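Local structure of geranyltranstransferase (Staphylococcus aureus, 1RTR) at residues E168-I173 with S243-L248. The protein catalyses, as a farnesyl pyrophosphate synthase, the condensation of isopentenyl diphosphate with allylic diphosphates to build farnesyl diphosphate for isoprenoid biosynthesis. Numbering follows the deposited sequence.
Sequences ETLEMI and STYVSL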
ATOM      1  N   GLU A 168      -8.022 -23.341 -15.894  1.00 59.60           N
ATOM      2  CA  GLU A 168      -6.974 -22.334 -16.064  1.00 59.32           C
ATOM      3  C   GLU A 168      -7.314 -21.048 -15.308  1.00 58.24           C
ATOM      4  O   GLU A 168      -6.429 -20.418 -14.746  1.00 58.31           O
ATOM      5  CB  GLU A 168      -6.620 -22.039 -17.530  1.00 59.54           C
ATOM      6  CG  GLU A 168      -7.558 -22.618 -18.556  1.00 62.61           C
ATOM      7  CD  GLU A 168      -6.882 -22.861 -19.896  1.00 65.66           C
ATOM      8  OE1 GLU A 168      -6.837 -21.908 -20.717  1.00 66.41           O
ATOM      9  OE2 GLU A 168      -6.414 -24.004 -20.132  1.00 65.62           O
ATOM     10  N   THR A 169      -8.595 -20.690 -15.289  1.00 57.26           N
ATOM     11  CA  THR A 169      -9.095 -19.555 -14.527  1.00 56.51           C
ATOM     12  C   THR A 169      -8.929 -19.767 -13.018  1.00 56.17           C
ATOM     13  O   THR A 169      -8.374 -18.908 -12.327  1.00 55.64           O
ATOM     14  CB  THR A 169     -10.580 -19.265 -14.897  1.00 56.50           C
ATOM     15  OG1 THR A 169     -10.666 -18.966 -16.293  1.00 56.44           O
ATOM     16  CG2 THR A 169     -11.096 -17.970 -14.220  1.00 55.07           C
ATOM     17  N   LEU A 170      -9.424 -20.905 -12.530  1.00 55.72           N
ATOM     18  CA  LEU A 170      -9.267 -21.317 -11.133  1.00 55.77           C
ATOM     19  C   LEU A 170      -7.806 -21.255 -10.658  1.00 56.01           C
ATOM     20  O   LEU A 170      -7.515 -20.779  -9.558  1.00 55.68           O
ATOM     21  CB  LEU A 170      -9.798 -22.736 -10.944  1.00 55.29           C
ATOM     22  CG  LEU A 170     -10.499 -23.155  -9.648  1.00 55.65           C
ATOM     23  CD1 LEU A 170      -9.663 -24.174  -8.933  1.00 54.49           C
ATOM     24  CD2 LEU A 170     -10.847 -21.992  -8.709  1.00 56.70           C
ATOM     25  N   GLU A 171      -6.897 -21.734 -11.497  1.00 56.16           N
ATOM     26  CA  GLU A 171      -5.488 -21.736 -11.152  1.00 56.92           C
ATOM     27  C   GLU A 171      -4.885 -20.341 -11.198  1.00 56.74           C
ATOM     28  O   GLU A 171      -4.048 -20.009 -10.351  1.00 56.59           O
ATOM     29  CB  GLU A 171      -4.713 -22.684 -12.054  1.00 57.11           C
ATOM     30  CG  GLU A 171      -4.919 -24.141 -11.687  1.00 59.52           C
ATOM     31  CD  GLU A 171      -4.283 -25.062 -12.697  1.00 63.06           C
ATOM     32  OE1 GLU A 171      -4.395 -24.787 -13.920  1.00 65.20           O
ATOM     33  OE2 GLU A 171      -3.660 -26.052 -12.269  1.00 64.90           O
ATOM     34  N   MET A 172      -5.312 -19.544 -12.181  1.00 56.43           N
ATOM     35  CA  MET A 172      -4.951 -18.137 -12.264  1.00 56.59           C
ATOM     36  C   MET A 172      -5.338 -17.400 -10.972  1.00 56.08           C
ATOM     37  O   MET A 172      -4.532 -16.643 -10.428  1.00 56.07           O
ATOM     38  CB  MET A 172      -5.588 -17.470 -13.492  1.00 57.14           C
ATOM     39  CG  MET A 172      -5.156 -16.020 -13.762  1.00 59.19           C
ATOM     40  SD  MET A 172      -3.351 -15.831 -13.957  1.00 65.21           S
ATOM     41  CE  MET A 172      -3.203 -16.167 -15.749  1.00 65.60           C
ATOM     42  N   ILE A 173      -6.549 -17.651 -10.470  1.00 55.40           N
ATOM     43  CA  ILE A 173      -7.004 -17.011  -9.241  1.00 54.86           C
ATOM     44  C   ILE A 173      -6.103 -17.368  -8.064  1.00 54.99           C
ATOM     45  O   ILE A 173      -5.683 -16.480  -7.332  1.00 55.92           O
ATOM     46  CB  ILE A 173      -8.476 -17.352  -8.921  1.00 54.66           C
ATOM     47  CG1 ILE A 173      -9.416 -16.722  -9.942  1.00 54.45           C
ATOM     48  CG2 ILE A 173      -8.857 -16.906  -7.514  1.00 53.47           C
ATOM     49  CD1 ILE A 173     -10.790 -17.365  -9.965  1.00 52.97           C
ATOM     50  N   SER A 243     -17.205 -23.068  -7.151  1.00 59.05           N
ATOM     51  CA  SER A 243     -16.413 -23.746  -8.167  1.00 59.44           C
ATOM     52  C   SER A 243     -14.976 -24.012  -7.681  1.00 59.71           C
ATOM     53  O   SER A 243     -14.227 -23.072  -7.389  1.00 60.11           O
ATOM     54  CB  SER A 243     -16.422 -22.943  -9.465  1.00 59.30           C
ATOM     55  OG  SER A 243     -15.673 -23.608 -10.468  1.00 59.89           O
ATOM     56  N   THR A 244     -14.599 -25.294  -7.593  1.00 59.59           N
ATOM     57  CA  THR A 244     -13.397 -25.707  -6.849  1.00 59.41           C
ATOM     58  C   THR A 244     -12.607 -26.796  -7.551  1.00 59.37           C
ATOM     59  O   THR A 244     -12.959 -27.214  -8.656  1.00 59.44           O
ATOM     60  CB  THR A 244     -13.761 -26.224  -5.426  1.00 59.57           C
ATOM     61  OG1 THR A 244     -14.331 -27.542  -5.523  1.00 59.94           O
ATOM     62  CG2 THR A 244     -14.856 -25.366  -4.744  1.00 58.24           C
ATOM     63  N   TYR A 245     -11.547 -27.263  -6.892  1.00 59.08           N
ATOM     64  CA  TYR A 245     -10.711 -28.329  -7.444  1.00 59.00           C
ATOM     65  C   TYR A 245     -11.451 -29.654  -7.561  1.00 59.06           C
ATOM     66  O   TYR A 245     -11.304 -30.333  -8.578  1.00 59.25           O
ATOM     67  CB  TYR A 245      -9.417 -28.514  -6.655  1.00 58.80           C
ATOM     68  CG  TYR A 245      -8.328 -27.579  -7.107  1.00 59.53           C
ATOM     69  CD1 TYR A 245      -8.009 -26.449  -6.358  1.00 59.45           C
ATOM     70  CD2 TYR A 245      -7.629 -27.807  -8.292  1.00 59.55           C
ATOM     71  CE1 TYR A 245      -7.026 -25.577  -6.768  1.00 59.35           C
ATOM     72  CE2 TYR A 245      -6.643 -26.938  -8.710  1.00 60.17           C
ATOM     73  CZ  TYR A 245      -6.350 -25.820  -7.939  1.00 60.04           C
ATOM     74  OH  TYR A 245      -5.374 -24.935  -8.336  1.00 61.47           O
ATOM     75  N   VAL A 246     -12.245 -30.012  -6.549  1.00 58.66           N
ATOM     76  CA  VAL A 246     -12.974 -31.275  -6.590  1.00 58.69           C
ATOM     77  C   VAL A 246     -14.211 -31.211  -7.495  1.00 59.09           C
ATOM     78  O   VAL A 246     -14.604 -32.231  -8.079  1.00 59.79           O
ATOM     79  CB  VAL A 246     -13.272 -31.915  -5.168  1.00 58.54           C
ATOM     80  CG1 VAL A 246     -12.595 -31.161  -4.041  1.00 57.98           C
ATOM     81  CG2 VAL A 246     -14.768 -32.089  -4.905  1.00 58.32           C
ATOM     82  N   SER A 247     -14.807 -30.026  -7.627  1.00 58.93           N
ATOM     83  CA  SER A 247     -15.985 -29.847  -8.478  1.00 58.30           C
ATOM     84  C   SER A 247     -15.633 -29.834  -9.961  1.00 58.19           C
ATOM     85  O   SER A 247     -16.501 -30.028 -10.811  1.00 58.63           O
ATOM     86  CB  SER A 247     -16.754 -28.581  -8.102  1.00 58.23           C
ATOM     87  OG  SER A 247     -16.323 -27.473  -8.869  1.00 58.27           O
ATOM     88  N   LEU A 248     -14.368 -29.593 -10.277  1.00 57.80           N
ATOM     89  CA  LEU A 248     -13.928 -29.617 -11.662  1.00 57.43           C
ATOM     90  C   LEU A 248     -13.279 -30.954 -12.030  1.00 58.03           C
ATOM     91  O   LEU A 248     -13.451 -31.447 -13.145  1.00 58.43           O
ATOM     92  CB  LEU A 248     -12.957 -28.471 -11.940  1.00 56.78           C
ATOM     93  CG  LEU A 248     -13.529 -27.048 -11.971  1.00 56.13           C
ATOM     94  CD1 LEU A 248     -12.419 -26.022 -11.744  1.00 55.60           C
ATOM     95  CD2 LEU A 248     -14.259 -26.756 -13.269  1.00 54.16           C
TER
HETATM   96  O   HOH W   1      -2.957 -26.357  -9.708  1.00 75.17           O
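Leu170 and Tyr245 illustrate how one branched side chain can join a helix to the first turn of another. The leucine sets CD1 over the middle of the phenol ring, 3.7 Å from the ring centroid and 12° off the normal, a CH-pi contact made on one face. Its other branch, CD2, lies 3.8 Å from the carbonyl oxygen Ser243 O, while CG meets CD1 of Leu248 at 4.0 Å. Leu170 thus packs against the ring, the backbone just before the helix, and Leu248, three residues after Tyr245.

At the phenol end the direct contact is van der Waals and the polar link runs through a water. Glu171 has CG anti to its carbonyl carbon (chi1 -76°), which brings that methylene to 3.5 Å from Tyr245 OH, and the chain then runs on extended. The water donates to Glu171 OE2 at 2.7 Å and also hydrogen-bonds the phenol oxygen.

Within 243-248, reciprocal bonds fix the helix start that presents the ring. Thr244 N donates almost straight to Ser247 OG (3.1 Å, 176°), and Ser247 N returns a bond to Thr244 OG1 at 3.3 Å. Asp219 of helix 197-227 accepts from Tyr245 N, while Met212 and Ile216 of that helix touch the tyrosine side chain.

The contact packs the capped first turn of helix 245-270, with Thr244 as N-cap of a capping box, against helix 167-177 within the predominantly helical fold characteristic of polyprenyl synthetases.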